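Local atomic coordinates of succinate-semialdehyde dehydrogenase (Synechococcus sp., PDB entry 4ITA), a protein that catalyses the oxidation of succinic semialdehyde to succinate, probably with NADP+ as electron acceptor, and is seen here with NADPH bound. Residues A29-A34 against P199-A204; Q35-A40 against E179-T184; G124-V129 against F140-P145. One frame throughout, in Å; residues are numbered along the deposited sequence.

Interaction 1: A29-A34 against P199-A204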
loop_
_atom_site.group_PDB
_atom_site.type_symbol
_atom_site.label_atom_id
_atom_site.label_comp_id
_atom_site.label_asym_id
_atom_site.label_seq_id
_atom_site.Cartn_x
_atom_site.Cartn_y
_atom_site.Cartn_z
ATOM N N ALA A 29 12.749 7.723 23.525
ATOM C CA ALA A 29 14.198 7.812 23.397
ATOM C C ALA A 29 14.699 6.913 22.279
ATOM O O ALA A 29 15.605 7.295 21.532
ATOM C CB ALA A 29 14.864 7.449 24.709
ATOM N N LYS A 30 14.131 5.717 22.171
ATOM C CA LYS A 30 14.522 4.818 21.089
ATOM C C LYS A 30 14.153 5.373 19.720
ATOM O O LYS A 30 14.912 5.222 18.769
ATOM C CB LYS A 30 13.964 3.414 21.316
ATOM C CG LYS A 30 14.617 2.744 22.529
ATOM C CD LYS A 30 14.551 1.240 22.472
ATOM C CE LYS A 30 15.177 0.616 23.709
ATOM N NZ LYS A 30 16.572 0.137 23.467
ATOM N N LEU A 31 13.005 6.031 19.617
ATOM C CA LEU A 31 12.613 6.666 18.359
ATOM C C LEU A 31 13.504 7.859 18.013
ATOM O O LEU A 31 13.870 8.043 16.852
ATOM C CB LEU A 31 11.127 7.048 18.379
ATOM C CG LEU A 31 10.196 5.840 18.531
ATOM C CD1 LEU A 31 8.743 6.283 18.627
ATOM C CD2 LEU A 31 10.372 4.856 17.379
ATOM N N ALA A 32 13.888 8.648 19.013
ATOM C CA ALA A 32 14.834 9.736 18.782
ATOM C C ALA A 32 16.161 9.188 18.262
ATOM O O ALA A 32 16.744 9.746 17.332
ATOM C CB ALA A 32 15.061 10.530 20.059
ATOM N N LYS A 33 16.637 8.099 18.857
ATOM C CA LYS A 33 17.897 7.510 18.416
ATOM C C LYS A 33 17.777 6.925 17.013
ATOM O O LYS A 33 18.696 7.052 16.206
ATOM C CB LYS A 33 18.407 6.458 19.406
ATOM C CG LYS A 33 19.812 5.959 19.058
ATOM C CD LYS A 33 20.444 5.138 20.163
ATOM C CE LYS A 33 19.784 3.791 20.313
ATOM N NZ LYS A 33 20.368 3.068 21.490
ATOM N N ALA A 34 16.643 6.296 16.718
ATOM C CA ALA A 34 16.405 5.771 15.372
ATOM C C ALA A 34 16.429 6.876 14.326
ATOM O O ALA A 34 16.977 6.703 13.236
ATOM C CB ALA A 34 15.079 5.042 15.321
ATOM N N PRO A 199 5.678 11.166 15.019
ATOM C CA PRO A 199 5.904 11.763 13.696
ATOM C C PRO A 199 7.142 11.232 12.974
ATOM O O PRO A 199 7.211 11.326 11.748
ATOM C CB PRO A 199 6.064 13.258 14.001
ATOM C CG PRO A 199 6.344 13.338 15.466
ATOM C CD PRO A 199 5.633 12.179 16.086
ATOM N N ARG A 200 8.093 10.664 13.704
ATOM C CA ARG A 200 9.304 10.133 13.084
ATOM C C ARG A 200 9.088 8.762 12.442
ATOM O O ARG A 200 9.867 8.330 11.586
ATOM C CB ARG A 200 10.433 10.068 14.115
ATOM C CG ARG A 200 10.811 11.449 14.658
ATOM C CD ARG A 200 11.578 11.361 15.967
ATOM N NE ARG A 200 10.709 10.939 17.064
ATOM C CZ ARG A 200 10.975 11.156 18.347
ATOM N NH1 ARG A 200 12.076 11.802 18.700
ATOM N NH2 ARG A 200 10.131 10.736 19.276
ATOM N N VAL A 201 8.039 8.067 12.859
ATOM C CA VAL A 201 7.731 6.755 12.309
ATOM C C VAL A 201 6.952 6.947 11.008
ATOM O O VAL A 201 5.928 7.625 10.993
ATOM C CB VAL A 201 6.955 5.904 13.333
ATOM C CG1 VAL A 201 6.484 4.599 12.714
ATOM C CG2 VAL A 201 7.833 5.636 14.548
ATOM N N LYS A 202 7.459 6.384 9.908
ATOM C CA LYS A 202 6.940 6.719 8.575
ATOM C C LYS A 202 6.053 5.653 7.939
ATOM O O LYS A 202 5.322 5.937 6.987
ATOM C CB LYS A 202 8.094 7.075 7.628
ATOM C CG LYS A 202 8.972 8.233 8.119
ATOM C CD LYS A 202 8.170 9.498 8.442
ATOM C CE LYS A 202 9.119 10.638 8.789
ATOM N NZ LYS A 202 8.422 11.857 9.275
ATOM N N ALA A 203 6.106 4.438 8.470
ATOM C CA ALA A 203 5.423 3.314 7.859
ATOM C C ALA A 203 5.337 2.192 8.872
ATOM O O ALA A 203 6.089 2.169 9.841
ATOM C CB ALA A 203 6.180 2.851 6.630
ATOM N N ALA A 204 4.423 1.259 8.648
ATOM C CA ALA A 204 4.283 0.130 9.561
ATOM C C ALA A 204 3.898 -1.140 8.827
ATOM O O ALA A 204 3.117 -1.120 7.872
ATOM C CB ALA A 204 3.273 0.440 10.644
#
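Arg-200 lays its guanidinium against the turn of Leu-31 and Ala-32, tying helix 24-41 to the start of strand 201-207 in the Rossmann-type cofactor-binding domain of an aldehyde dehydrogenase. Outward from the backbone, the arginine's CB points at the helix, and CG stands opposite the carbonyl carbon, beside the backbone N (chi1 -62°), which carries the chain alongside the helix, back toward its earlier turn. The side chain also rests on Ile-125 of the neighbouring strand 115-129. CD is the first atom to come near the helix, 4.1 Å from Leu-31 O. There the chain bends (chi3 -71°), and the guanidinium turns one face to the helix backbone. Leu-31 C sits above the middle of that face, and Ala-32 N above it nearer the rim. NE and CZ pass Leu-31 CB, and Arg-200 NH1 comes closest of all, 3.4 Å from Ala-32 CA and 3.5 Å from Ala-32 CB. The other terminal nitrogen, Arg-200 NH2, lies 3.9 Å from Leu-31 CB.

The charge is met by carboxylates: NH2 forms salt bridges with Asp-198, just before the segment, and with Asp-28, just before the helical segment, so the two should hold the group flat where it lies. On the buried side Leu-31 reaches past the arginine toward the sheet, where its side chain also packs on Val-154. Its branch, Leu-31 CD2, meets Val-201 CG2 at 3.9 Å.

Interaction 2: Q35-A40 against E179-T184. With EDO (1,2-ethanediol), chain E.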
loop_
_atom_site.group_PDB
_atom_site.type_symbol
_atom_site.label_atom_id
_atom_site.label_comp_id
_atom_site.label_asym_id
_atom_site.label_seq_id
_atom_site.Cartn_x
_atom_site.Cartn_y
_atom_site.Cartn_z
ATOM N N GLN A 35 15.838 8.018 14.651
ATOM C CA GLN A 35 15.828 9.137 13.728
ATOM C C GLN A 35 17.235 9.660 13.460
ATOM O O GLN A 35 17.610 9.906 12.306
ATOM C CB GLN A 35 14.921 10.255 14.244
ATOM C CG GLN A 35 14.862 11.444 13.311
ATOM C CD GLN A 35 14.308 11.065 11.951
ATOM O OE1 GLN A 35 13.513 10.128 11.829
ATOM N NE2 GLN A 35 14.731 11.786 10.914
ATOM N N GLU A 36 18.024 9.813 14.518
ATOM C CA GLU A 36 19.406 10.237 14.357
ATOM C C GLU A 36 20.188 9.203 13.553
ATOM O O GLU A 36 20.968 9.551 12.661
ATOM C CB GLU A 36 20.033 10.429 15.729
ATOM C CG GLU A 36 21.454 10.936 15.707
ATOM C CD GLU A 36 21.909 11.334 17.093
ATOM O OE1 GLU A 36 22.635 10.540 17.727
ATOM O OE2 GLU A 36 21.516 12.429 17.552
ATOM N N ALA A 37 19.979 7.928 13.859
ATOM C CA ALA A 37 20.677 6.872 13.133
ATOM C C ALA A 37 20.304 6.876 11.656
ATOM O O ALA A 37 21.170 6.698 10.807
ATOM C CB ALA A 37 20.399 5.515 13.751
ATOM N N PHE A 38 19.022 7.074 11.353
ATOM C CA PHE A 38 18.558 7.115 9.971
ATOM C C PHE A 38 19.246 8.213 9.169
ATOM O O PHE A 38 19.587 8.024 8.000
ATOM C CB PHE A 38 17.041 7.311 9.906
ATOM C CG PHE A 38 16.530 7.547 8.504
ATOM C CD1 PHE A 38 16.632 6.548 7.537
ATOM C CD2 PHE A 38 15.952 8.761 8.149
ATOM C CE1 PHE A 38 16.181 6.757 6.244
ATOM C CE2 PHE A 38 15.490 8.975 6.854
ATOM C CZ PHE A 38 15.604 7.974 5.899
ATOM N N GLN A 39 19.455 9.368 9.789
ATOM C CA GLN A 39 20.050 10.489 9.072
ATOM C C GLN A 39 21.440 10.148 8.550
ATOM O O GLN A 39 21.824 10.583 7.461
ATOM C CB GLN A 39 20.060 11.749 9.938
ATOM C CG GLN A 39 18.702 12.415 9.984
ATOM C CD GLN A 39 18.146 12.657 8.586
ATOM O OE1 GLN A 39 18.851 13.126 7.688
ATOM N NE2 GLN A 39 16.878 12.318 8.393
ATOM N N ALA A 40 22.172 9.322 9.293
ATOM C CA ALA A 40 23.477 8.863 8.839
ATOM C C ALA A 40 23.361 7.614 7.969
ATOM O O ALA A 40 24.062 7.481 6.972
ATOM C CB ALA A 40 24.392 8.599 10.021
ATOM N N GLU A 179 24.320 1.526 15.706
ATOM C CA GLU A 179 23.339 1.663 16.772
ATOM C C GLU A 179 22.160 2.511 16.304
ATOM O O GLU A 179 22.340 3.582 15.724
ATOM C CB GLU A 179 23.999 2.322 17.977
ATOM C CG GLU A 179 23.087 2.482 19.172
ATOM C CD GLU A 179 23.777 3.093 20.376
ATOM O OE1 GLU A 179 24.969 3.447 20.286
ATOM O OE2 GLU A 179 23.113 3.224 21.418
ATOM N N GLY A 180 20.946 2.032 16.560
ATOM C CA GLY A 180 19.738 2.748 16.167
ATOM C C GLY A 180 19.173 2.340 14.823
ATOM O O GLY A 180 18.065 2.737 14.467
ATOM N N VAL A 181 19.933 1.562 14.058
ATOM C CA VAL A 181 19.437 1.104 12.770
ATOM C C VAL A 181 18.374 0.022 12.938
ATOM O O VAL A 181 17.422 -0.042 12.159
ATOM C CB VAL A 181 20.605 0.664 11.857
ATOM C CG1 VAL A 181 20.105 -0.099 10.634
ATOM C CG2 VAL A 181 21.422 1.888 11.449
ATOM N N PHE A 182 18.539 -0.831 13.941
ATOM C CA PHE A 182 17.523 -1.819 14.278
ATOM C C PHE A 182 17.393 -1.867 15.790
ATOM O O PHE A 182 18.391 -2.042 16.491
ATOM C CB PHE A 182 17.885 -3.212 13.744
ATOM C CG PHE A 182 16.809 -4.244 13.980
ATOM C CD1 PHE A 182 16.655 -4.854 15.226
ATOM C CD2 PHE A 182 15.955 -4.601 12.956
ATOM C CE1 PHE A 182 15.651 -5.798 15.439
ATOM C CE2 PHE A 182 14.950 -5.545 13.160
ATOM C CZ PHE A 182 14.800 -6.140 14.405
ATOM N N GLN A 183 16.173 -1.730 16.296
ATOM C CA GLN A 183 15.962 -1.802 17.735
ATOM C C GLN A 183 14.759 -2.648 18.064
ATOM O O GLN A 183 13.667 -2.427 17.540
ATOM C CB GLN A 183 15.776 -0.409 18.347
ATOM C CG GLN A 183 17.004 0.496 18.260
ATOM C CD GLN A 183 16.722 1.877 18.825
ATOM O OE1 GLN A 183 17.020 2.169 19.989
ATOM N NE2 GLN A 183 16.122 2.728 18.011
ATOM N N THR A 184 14.964 -3.606 18.953
ATOM C CA THR A 184 13.880 -4.377 19.536
ATOM C C THR A 184 13.223 -3.602 20.665
ATOM O O THR A 184 13.897 -3.118 21.577
ATOM C CB THR A 184 14.422 -5.701 20.052
ATOM O OG1 THR A 184 14.696 -6.534 18.922
ATOM C CG2 THR A 184 13.421 -6.399 20.979
HETATM C C1 EDO E . 21.476 -3.316 16.433
HETATM O O1 EDO E . 22.162 -2.537 17.418
HETATM C C2 EDO E . 21.759 -2.777 15.038
HETATM O O2 EDO E . 21.309 -1.423 14.915
#
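The peptide plane between Gly-180 and Val-181 carries the methyl of Ala-37 over one face, with CB almost straight above the carbonyl carbon, 3.6 Å from Gly-180 C. Toward the opposite side of the same plane lies an ethanediol molecule, probably from the crystallisation liquor. Its O2 accepts a hydrogen bond from Phe-182 N (3.0 Å, with an N-H...O angle of 152°), and the ethanediol is also hydrogen-bonded to Pro-178 O. The same methyl of Ala-37 also reaches the preceding peptide, where CB comes within 3.4 Å of Glu-179 O.

Helix and loop are close here, with Ala-37 CA only 5.2 Å from Gly-180 CA. A side chain on Gly-180 would run into Ala-37 CB and would be jammed against Glu-179 O as well, because the backbone has a positive phi of 94°.

In the fold, this loop leads into strand 182-185, which pairs in parallel with strand 152-156 in the Rossmann-type sheet, and helix 24-41 runs past the loop where the strand begins. Val-181 adds a looser apolar touch: CG2, set beside its own backbone N, comes to 4.4 Å from Ala-37 CB. The same side chain packs on Tyr-41 at the end of that helix and on Leu-147 of helix 137-149. Glu-179 swings its carboxylate to Lys-33, one turn before Ala-37, in a salt bridge through OE2.

Interaction 3: G124-V129 against F140-P145. With NDP (NADPH dihydro-nicotinamide-adenine-dinucleotide phosphate), chain C.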
loop_
_atom_site.group_PDB
_atom_site.type_symbol
_atom_site.label_atom_id
_atom_site.label_comp_id
_atom_site.label_asym_id
_atom_site.label_seq_id
_atom_site.Cartn_x
_atom_site.Cartn_y
_atom_site.Cartn_z
ATOM N N GLY A 124 12.503 6.157 6.140
ATOM C CA GLY A 124 12.880 6.504 7.500
ATOM C C GLY A 124 12.627 5.340 8.440
ATOM O O GLY A 124 12.932 4.195 8.117
ATOM N N ILE A 125 12.058 5.634 9.605
ATOM C CA ILE A 125 11.766 4.589 10.577
ATOM C C ILE A 125 10.537 3.770 10.172
ATOM O O ILE A 125 9.444 4.309 9.984
ATOM C CB ILE A 125 11.505 5.168 11.981
ATOM C CG1 ILE A 125 12.666 6.041 12.468
ATOM C CG2 ILE A 125 11.229 4.050 12.968
ATOM C CD1 ILE A 125 12.341 6.794 13.764
ATOM N N LEU A 126 10.734 2.460 10.077
ATOM C CA LEU A 126 9.660 1.490 9.862
ATOM C C LEU A 126 9.375 0.750 11.164
ATOM O O LEU A 126 10.291 0.225 11.806
ATOM C CB LEU A 126 10.082 0.476 8.789
ATOM C CG LEU A 126 9.218 -0.768 8.549
ATOM C CD1 LEU A 126 7.836 -0.404 8.008
ATOM C CD2 LEU A 126 9.920 -1.714 7.581
ATOM N N LEU A 127 8.108 0.732 11.564
ATOM C CA LEU A 127 7.646 -0.121 12.651
ATOM C C LEU A 127 7.252 -1.475 12.096
ATOM O O LEU A 127 6.505 -1.557 11.122
ATOM C CB LEU A 127 6.431 0.495 13.346
ATOM C CG LEU A 127 5.597 -0.452 14.224
ATOM C CD1 LEU A 127 6.359 -0.931 15.443
ATOM C CD2 LEU A 127 4.319 0.241 14.654
ATOM N N ALA A 128 7.744 -2.536 12.727
ATOM C CA ALA A 128 7.308 -3.895 12.424
ATOM C C ALA A 128 6.717 -4.560 13.658
ATOM O O ALA A 128 7.327 -4.560 14.729
ATOM C CB ALA A 128 8.451 -4.705 11.911
ATOM N N VAL A 129 5.537 -5.144 13.493
ATOM C CA VAL A 129 4.883 -5.923 14.537
ATOM C C VAL A 129 4.836 -7.366 14.055
ATOM O O VAL A 129 4.299 -7.652 12.976
ATOM C CB VAL A 129 3.459 -5.409 14.818
ATOM C CG1 VAL A 129 2.743 -6.322 15.818
ATOM C CG2 VAL A 129 3.508 -3.979 15.333
ATOM N N PHE A 140 13.533 -11.418 9.868
ATOM C CA PHE A 140 14.504 -11.219 8.804
ATOM C C PHE A 140 13.857 -10.989 7.445
ATOM O O PHE A 140 14.403 -10.257 6.619
ATOM C CB PHE A 140 15.543 -12.341 8.792
ATOM C CG PHE A 140 16.539 -12.219 9.910
ATOM C CD1 PHE A 140 17.579 -11.302 9.827
ATOM C CD2 PHE A 140 16.413 -12.979 11.062
ATOM C CE1 PHE A 140 18.491 -11.161 10.862
ATOM C CE2 PHE A 140 17.317 -12.846 12.104
ATOM C CZ PHE A 140 18.366 -11.935 12.000
ATOM N N ARG A 141 12.675 -11.559 7.233
ATOM C CA ARG A 141 11.905 -11.320 6.017
ATOM C C ARG A 141 11.669 -9.823 5.776
ATOM O O ARG A 141 11.798 -9.349 4.641
ATOM C CB ARG A 141 10.570 -12.078 6.066
ATOM C CG ARG A 141 9.703 -11.887 4.837
ATOM C CD ARG A 141 8.453 -12.764 4.891
ATOM N NE ARG A 141 7.467 -12.276 5.849
ATOM C CZ ARG A 141 6.226 -12.745 5.944
ATOM N NH1 ARG A 141 5.825 -13.732 5.153
ATOM N NH2 ARG A 141 5.389 -12.243 6.845
ATOM N N PHE A 142 11.314 -9.076 6.821
ATOM C CA PHE A 142 11.135 -7.637 6.633
ATOM C C PHE A 142 12.449 -6.879 6.843
ATOM O O PHE A 142 12.696 -5.867 6.185
ATOM C CB PHE A 142 10.015 -7.061 7.527
ATOM C CG PHE A 142 10.499 -6.591 8.862
ATOM C CD1 PHE A 142 11.037 -5.322 9.019
ATOM C CD2 PHE A 142 10.445 -7.431 9.958
ATOM C CE1 PHE A 142 11.521 -4.903 10.246
ATOM C CE2 PHE A 142 10.922 -7.023 11.192
ATOM C CZ PHE A 142 11.472 -5.761 11.333
ATOM N N ALA A 143 13.289 -7.352 7.757
ATOM C CA ALA A 143 14.459 -6.567 8.152
ATOM C C ALA A 143 15.545 -6.518 7.086
ATOM O O ALA A 143 16.154 -5.472 6.867
ATOM C CB ALA A 143 15.040 -7.056 9.477
ATOM N N ALA A 144 15.794 -7.639 6.415
ATOM C CA ALA A 144 16.817 -7.663 5.371
ATOM C C ALA A 144 16.573 -6.608 4.269
ATOM O O ALA A 144 17.462 -5.806 3.998
ATOM C CB ALA A 144 16.991 -9.082 4.795
ATOM N N PRO A 145 15.371 -6.570 3.655
ATOM C CA PRO A 145 15.178 -5.519 2.646
ATOM C C PRO A 145 15.115 -4.114 3.237
ATOM O O PRO A 145 15.584 -3.175 2.586
ATOM C CB PRO A 145 13.848 -5.902 1.976
ATOM C CG PRO A 145 13.137 -6.744 2.981
ATOM C CD PRO A 145 14.219 -7.491 3.714
HETATM P PA NDP C . -1.575 -11.890 17.187
HETATM O O1A NDP C . -2.193 -11.016 16.133
HETATM O O2A NDP C . -2.297 -12.121 18.485
HETATM O O5B NDP C . -0.133 -11.297 17.549
HETATM C C5B NDP C . 0.816 -10.930 16.540
HETATM C C4B NDP C . 1.584 -9.677 16.951
HETATM O O4B NDP C . 0.672 -8.577 17.017
HETATM C C3B NDP C . 2.202 -9.769 18.341
HETATM O O3B NDP C . 3.397 -8.977 18.366
HETATM C C2B NDP C . 1.151 -9.119 19.220
HETATM O O2B NDP C . 1.670 -8.584 20.430
HETATM C C1B NDP C . 0.732 -7.990 18.319
HETATM N N9A NDP C . -0.608 -7.445 18.578
HETATM C C8A NDP C . -1.728 -8.104 18.936
HETATM N N7A NDP C . -2.766 -7.239 19.038
HETATM C C5A NDP C . -2.306 -6.019 18.718
HETATM C C6A NDP C . -2.854 -4.657 18.618
HETATM N N6A NDP C . -4.157 -4.434 18.884
HETATM N N1A NDP C . -2.012 -3.671 18.254
HETATM C C2A NDP C . -0.718 -3.885 17.982
HETATM N N3A NDP C . -0.145 -5.095 18.058
HETATM C C4A NDP C . -0.886 -6.165 18.413
HETATM O O3 NDP C . -1.251 -13.271 16.392
HETATM P PN NDP C . -1.231 -14.835 16.830
HETATM O O1N NDP C . -2.391 -15.176 17.739
HETATM O O2N NDP C . 0.180 -15.165 17.233
HETATM O O5D NDP C . -1.518 -15.540 15.411
HETATM C C5D NDP C . -0.572 -15.447 14.355
HETATM C C4D NDP C . -1.273 -15.028 13.076
HETATM O O4D NDP C . -0.309 -14.544 12.130
HETATM C C3D NDP C . -1.992 -16.173 12.391
HETATM O O3D NDP C . -3.270 -15.737 11.912
HETATM C C2D NDP C . -1.028 -16.510 11.270
HETATM O O2D NDP C . -1.703 -17.196 10.215
HETATM C C1D NDP C . -0.551 -15.134 10.850
HETATM N N1N NDP C . 0.683 -15.248 10.061
HETATM C C2N NDP C . 0.816 -14.570 8.908
HETATM C C3N NDP C . 1.725 -15.006 7.946
HETATM C C7N NDP C . 1.925 -14.258 6.661
HETATM O O7N NDP C . 3.075 -14.047 6.282
HETATM N N7N NDP C . 0.869 -13.848 5.963
HETATM C C4N NDP C . 2.538 -16.261 8.158
HETATM C C5N NDP C . 2.632 -16.550 9.584
HETATM C C6N NDP C . 1.699 -16.032 10.478
HETATM P P2B NDP C . 1.505 -9.354 21.830
HETATM O O1X NDP C . 2.177 -8.410 22.786
HETATM O O2X NDP C . 0.021 -9.489 22.080
HETATM O O3X NDP C . 2.210 -10.672 21.729
#
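Ala-128 presses its methyl onto the ring of Phe-142 and so seats helix 137-149 on strand 115-129, the first two elements of a beta-alpha-beta unit in the Rossmann-type domain that strand 152-156 completes. This is a CH-pi contact: Ala-128 CB stands 3.4 Å from the ring centroid, only 20° off the normal, and nudged toward the CZ side of the ring. The closest pair is Ala-128 CB to Phe-142 CZ at 3.3 Å. Ala-143 CB covers the opposite face, so the ring is clamped between a methyl of the strand and a methyl of its own helix. A leucine in place of Phe-142 has no flat face to offer Ala-128 CB, and a gap would probably open between the methyls of Ala-128 and Ala-143.

The remaining packing across the interface is apolar. Leu-126, two residues back on the same side of the strand, brings CD2 to 4.0 Å from Phe-142 CD1, meeting the ring obliquely.

The polar contacts of Arg-141 lead to the cofactor. Next to Phe-142 on the helix, it extends with CG opposite its backbone N (chi1 -180°), then bends at chi3, and offers the edge of its guanidinium to the nicotinamide carboxamide. NH1 and NH2 both donate to O7N of NADPH, each at 3.0 Å, with the oxygen lying in the guanidinium plane. At the other end of the cofactor, the end of the strand packs on the adenosine ribose, where Val-129 CG1 comes to 3.3 Å from O4B of NADPH.

How the interactions relate
All three contacts gather on one side of the chain's centre around a single sheet of the cofactor-binding domain. The centres of interactions 1 and 2 lie about 9 Å apart, and each is about 12 Å from that of interaction 3. Interactions 1 and 2 use successive turns of helix 24-41, pinning it to the start of strand 201-207 and to the loop that leads into strand 182-185, while interaction 3 joins helix 137-149 to strand 115-129, the parallel neighbour of 201-207. Along the chain the pairings enclose one another: 3 within 2, and 2 within 1. Phe-182 of interaction 2 packs on Phe-142 of interaction 3. An early helix is thereby fastened to the sheet whose strand 115-129 leads to the NADPH site.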